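Local coordinates for protein ecdysteroid-phosphate phosphatase (Bombyx mori, PDB 3C7T) that removes phosphate from inactive ecdysteroid 22-phosphates to release the active hormones, and also acts as a protein tyrosine phosphatase through its histidine-phosphatase domain, at residues Ala45-Asp57 with Gly129-Ala141. Numbering follows the deposited sequence.
Sequences AHRAGGKGGYVKD and GIDFMTPIELCKA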
loop_
_atom_site.group_PDB
_atom_site.type_symbol
_atom_site.label_atom_id
_atom_site.label_comp_id
_atom_site.label_asym_id
_atom_site.label_seq_id
_atom_site.Cartn_x
_atom_site.Cartn_y
_atom_site.Cartn_z
ATOM N N ALA A 45 -15.657 -1.751 13.203
ATOM C CA ALA A 45 -16.120 -1.423 14.543
ATOM C C ALA A 45 -17.609 -1.188 14.543
ATOM O O ALA A 45 -18.180 -0.733 13.547
ATOM C CB ALA A 45 -15.415 -0.172 15.056
ATOM N N HIS A 46 -18.247 -1.481 15.674
ATOM C CA HIS A 46 -19.652 -1.185 15.810
ATOM C C HIS A 46 -19.900 0.327 15.652
ATOM O O HIS A 46 -19.126 1.166 16.135
ATOM C CB HIS A 46 -20.164 -1.670 17.170
ATOM C CG HIS A 46 -21.527 -1.157 17.505
ATOM N ND1 HIS A 46 -22.671 -1.628 16.892
ATOM C CD2 HIS A 46 -21.930 -0.198 18.374
ATOM C CE1 HIS A 46 -23.722 -0.989 17.378
ATOM N NE2 HIS A 46 -23.301 -0.119 18.283
ATOM N N ARG A 47 -20.986 0.665 14.970
ATOM C CA ARG A 47 -21.447 2.054 14.926
ATOM C C ARG A 47 -22.962 2.036 14.951
ATOM O O ARG A 47 -23.580 1.061 14.515
ATOM C CB ARG A 47 -20.926 2.772 13.683
ATOM C CG ARG A 47 -21.410 2.186 12.357
ATOM C CD ARG A 47 -20.730 2.887 11.181
ATOM N NE ARG A 47 -21.116 4.293 11.035
ATOM C CZ ARG A 47 -20.468 5.159 10.261
ATOM N NH1 ARG A 47 -19.383 4.768 9.604
ATOM N NH2 ARG A 47 -20.876 6.421 10.167
ATOM N N ALA A 48 -23.554 3.108 15.455
ATOM C CA ALA A 48 -25.008 3.164 15.622
ATOM C C ALA A 48 -25.760 2.913 14.322
ATOM O O ALA A 48 -26.815 2.282 14.329
ATOM C CB ALA A 48 -25.422 4.498 16.228
ATOM N N GLY A 49 -25.221 3.402 13.205
ATOM C CA GLY A 49 -25.872 3.262 11.905
ATOM C C GLY A 49 -25.618 1.916 11.245
ATOM O O GLY A 49 -26.129 1.655 10.184
ATOM N N GLY A 50 -24.828 1.060 11.884
ATOM C CA GLY A 50 -24.536 -0.273 11.350
ATOM C C GLY A 50 -24.047 -0.233 9.913
ATOM O O GLY A 50 -23.414 0.736 9.495
ATOM N N LYS A 51 -24.376 -1.263 9.137
ATOM C CA LYS A 51 -23.834 -1.358 7.777
ATOM C C LYS A 51 -24.282 -0.193 6.862
ATOM O O LYS A 51 -23.518 0.257 6.000
ATOM C CB LYS A 51 -24.087 -2.743 7.164
ATOM C CG LYS A 51 -25.491 -3.002 6.707
ATOM C CD LYS A 51 -25.729 -4.479 6.435
ATOM C CE LYS A 51 -27.214 -4.717 6.201
ATOM N NZ LYS A 51 -27.527 -6.146 5.902
ATOM N N GLY A 52 -25.490 0.328 7.089
ATOM C CA GLY A 52 -25.969 1.491 6.351
ATOM C C GLY A 52 -25.072 2.696 6.602
ATOM O O GLY A 52 -24.822 3.498 5.698
ATOM N N GLY A 53 -24.565 2.810 7.829
ATOM C CA GLY A 53 -23.665 3.892 8.184
ATOM C C GLY A 53 -22.368 3.811 7.382
ATOM O O GLY A 53 -21.820 4.841 6.956
ATOM N N TYR A 54 -21.887 2.585 7.179
ATOM C CA TYR A 54 -20.651 2.361 6.396
ATOM C C TYR A 54 -20.835 2.605 4.906
ATOM O O TYR A 54 -19.872 2.974 4.224
ATOM C CB TYR A 54 -20.041 0.976 6.648
ATOM C CG TYR A 54 -19.321 0.889 7.982
ATOM C CD1 TYR A 54 -18.171 1.658 8.224
ATOM C CD2 TYR A 54 -19.782 0.043 9.007
ATOM C CE1 TYR A 54 -17.503 1.597 9.438
ATOM C CE2 TYR A 54 -19.099 -0.032 10.242
ATOM C CZ TYR A 54 -17.966 0.750 10.441
ATOM O OH TYR A 54 -17.271 0.710 11.624
ATOM N N VAL A 55 -22.043 2.374 4.394
ATOM C CA VAL A 55 -22.362 2.792 3.009
ATOM C C VAL A 55 -22.182 4.312 2.873
ATOM O O VAL A 55 -21.536 4.795 1.943
ATOM C CB VAL A 55 -23.792 2.373 2.588
ATOM C CG1 VAL A 55 -24.130 2.919 1.221
ATOM C CG2 VAL A 55 -23.928 0.876 2.586
ATOM N N LYS A 56 -22.736 5.059 3.817
ATOM C CA LYS A 56 -22.689 6.533 3.800
ATOM C C LYS A 56 -21.343 7.141 4.188
ATOM O O LYS A 56 -21.052 8.304 3.849
ATOM C CB LYS A 56 -23.760 7.089 4.742
ATOM C CG LYS A 56 -25.186 6.793 4.298
ATOM C CD LYS A 56 -26.194 7.056 5.395
ATOM C CE LYS A 56 -27.585 7.002 4.809
ATOM N NZ LYS A 56 -28.557 6.305 5.705
ATOM N N ASP A 57 -20.534 6.379 4.915
ATOM C CA ASP A 57 -19.348 6.928 5.579
ATOM C C ASP A 57 -18.237 5.886 5.487
ATOM O O ASP A 57 -17.950 5.171 6.446
ATOM C CB ASP A 57 -19.704 7.313 7.040
ATOM C CG ASP A 57 -18.548 8.019 7.792
ATOM O OD1 ASP A 57 -17.747 8.770 7.149
ATOM O OD2 ASP A 57 -18.470 7.819 9.035
ATOM N N GLY A 129 -26.102 10.810 2.052
ATOM C CA GLY A 129 -26.413 10.379 3.401
ATOM C C GLY A 129 -25.295 10.928 4.273
ATOM O O GLY A 129 -24.125 10.871 3.880
ATOM N N ILE A 130 -25.651 11.517 5.414
ATOM C CA ILE A 130 -24.650 11.943 6.400
ATOM C C ILE A 130 -24.782 11.118 7.683
ATOM O O ILE A 130 -25.841 11.073 8.304
ATOM C CB ILE A 130 -24.701 13.479 6.688
ATOM C CG1 ILE A 130 -24.205 14.267 5.465
ATOM C CG2 ILE A 130 -23.861 13.828 7.911
ATOM C CD1 ILE A 130 -24.530 15.767 5.477
ATOM N N ASP A 131 -23.697 10.445 8.063
ATOM C CA ASP A 131 -23.717 9.539 9.196
ATOM C C ASP A 131 -22.293 9.525 9.744
ATOM O O ASP A 131 -21.382 8.986 9.100
ATOM C CB ASP A 131 -24.173 8.135 8.738
ATOM C CG ASP A 131 -24.420 7.174 9.907
ATOM O OD1 ASP A 131 -23.553 7.070 10.808
ATOM O OD2 ASP A 131 -25.488 6.514 9.914
ATOM N N PHE A 132 -22.090 10.170 10.897
ATOM C CA PHE A 132 -20.765 10.233 11.529
ATOM C C PHE A 132 -20.687 9.317 12.738
ATOM O O PHE A 132 -21.675 9.180 13.487
ATOM C CB PHE A 132 -20.409 11.669 11.955
ATOM C CG PHE A 132 -20.311 12.633 10.809
ATOM C CD1 PHE A 132 -19.565 12.316 9.675
ATOM C CD2 PHE A 132 -20.951 13.857 10.859
ATOM C CE1 PHE A 132 -19.480 13.207 8.611
ATOM C CE2 PHE A 132 -20.866 14.765 9.786
ATOM C CZ PHE A 132 -20.128 14.431 8.670
ATOM N N MET A 133 -19.522 8.699 12.940
ATOM C CA MET A 133 -19.311 7.942 14.177
ATOM C C MET A 133 -18.994 8.921 15.288
ATOM O O MET A 133 -18.310 9.920 15.068
ATOM C CB MET A 133 -18.204 6.892 14.030
ATOM C CG MET A 133 -18.605 5.686 13.161
ATOM S SD MET A 133 -17.246 4.543 12.751
ATOM C CE MET A 133 -16.944 3.757 14.336
ATOM N N THR A 134 -19.515 8.647 16.484
ATOM C CA THR A 134 -19.294 9.525 17.618
ATOM C C THR A 134 -17.858 9.366 18.096
ATOM O O THR A 134 -17.268 8.312 17.874
ATOM C CB THR A 134 -20.252 9.163 18.778
ATOM O OG1 THR A 134 -20.018 7.803 19.175
ATOM C CG2 THR A 134 -21.699 9.299 18.336
ATOM N N PRO A 135 -17.279 10.413 18.729
ATOM C CA PRO A 135 -15.995 10.260 19.439
ATOM C C PRO A 135 -15.920 8.993 20.311
ATOM O O PRO A 135 -14.911 8.299 20.276
ATOM C CB PRO A 135 -15.909 11.535 20.273
ATOM C CG PRO A 135 -16.633 12.557 19.418
ATOM C CD PRO A 135 -17.761 11.807 18.773
ATOM N N ILE A 136 -16.968 8.670 21.069
ATOM C CA ILE A 136 -16.950 7.397 21.806
ATOM C C ILE A 136 -16.869 6.138 20.914
ATOM O O ILE A 136 -16.091 5.223 21.217
ATOM C CB ILE A 136 -18.090 7.275 22.870
ATOM C CG1 ILE A 136 -18.076 5.880 23.508
ATOM C CG2 ILE A 136 -19.434 7.610 22.267
ATOM C CD1 ILE A 136 -18.732 5.789 24.885
ATOM N N GLU A 137 -17.644 6.089 19.827
ATOM C CA GLU A 137 -17.556 4.956 18.884
ATOM C C GLU A 137 -16.180 4.854 18.211
ATOM O O GLU A 137 -15.679 3.745 17.963
ATOM C CB GLU A 137 -18.616 5.056 17.784
ATOM C CG GLU A 137 -20.017 4.705 18.247
ATOM C CD GLU A 137 -21.096 5.149 17.275
ATOM O OE1 GLU A 137 -20.824 6.037 16.440
ATOM O OE2 GLU A 137 -22.225 4.608 17.350
ATOM N N LEU A 138 -15.586 6.011 17.929
ATOM C CA LEU A 138 -14.247 6.102 17.326
ATOM C C LEU A 138 -13.171 5.594 18.297
ATOM O O LEU A 138 -12.308 4.809 17.912
ATOM C CB LEU A 138 -13.950 7.544 16.880
ATOM C CG LEU A 138 -14.816 8.060 15.714
ATOM C CD1 LEU A 138 -14.636 9.559 15.461
ATOM C CD2 LEU A 138 -14.547 7.287 14.446
ATOM N N CYS A 139 -13.243 6.023 19.555
ATOM C CA CYS A 139 -12.330 5.514 20.578
ATOM C C CYS A 139 -12.451 3.995 20.768
ATOM O O CYS A 139 -11.427 3.295 20.874
ATOM C CB CYS A 139 -12.522 6.273 21.891
ATOM S SG CYS A 139 -11.887 7.964 21.801
ATOM N N LYS A 140 -13.684 3.479 20.774
ATOM C CA LYS A 140 -13.905 2.034 20.860
ATOM C C LYS A 140 -13.327 1.297 19.650
ATOM O O LYS A 140 -12.869 0.157 19.774
ATOM C CB LYS A 140 -15.388 1.676 21.069
ATOM C CG LYS A 140 -15.623 0.152 21.135
ATOM C CD LYS A 140 -16.815 -0.267 22.002
ATOM C CE LYS A 140 -16.642 -1.725 22.478
ATOM N NZ LYS A 140 -15.493 -1.926 23.411
ATOM N N ALA A 141 -13.338 1.961 18.491
ATOM C CA ALA A 141 -12.727 1.439 17.265
ATOM C C ALA A 141 -11.196 1.441 17.337
ATOM O O ALA A 141 -10.534 0.886 16.452
ATOM C CB ALA A 141 -13.196 2.231 16.062
HETATM O O HOH W 1 -17.156 1.294 17.931
HETATM O O HOH W 2 -23.137 5.442 12.714
HETATM O O HOH W 3 -21.495 10.813 5.914
HETATM O O HOH W 4 -22.366 9.436 1.648
HETATM O O HOH W 5 -17.490 8.936 11.063
#
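Arg47 holds CG between its backbone N and carbonyl carbon (chi1 63°) and bends at chi3, which turns its guanidinium toward Asp131, whose CG lies opposite its own N (chi1 -171°). The result is a salt-bridge network of Arg47, Asp57 and Asp131 in the histidine phosphatase domain, joining the 50-56 helix and its leading loop to the extended loop 129-134 that leads into helix 135-140. Arg47 NH2 meets Asp131 OD1 at 2.8 Å from above the carboxylate plane, and makes a weak bond to Asp131 O. Arg47 NH1 and NH2 both bond end-on to Asp57 OD2, while Asp57 OD1 accepts a hydrogen bond from Leu91 N, at the start of helix 91-104. Met133 CG sits over the centre of one face of the Arg47 guanidinium, 3.5 Å from Arg47 CZ, and Gly53 O lies off-centre over the opposite face. Replacing Arg47 with a leucine would probably leave two carboxylates without their shared positive charge and Met133 without the flat group it covers. Farther along, Thr134 and Glu137 form a capping box, and Glu137 OE2 also accepts from Ala48 N at 2.8 Å. Water 2 links the two segments, accepting from Arg47 NE and Gly49 N and donating to Asp131 OD1.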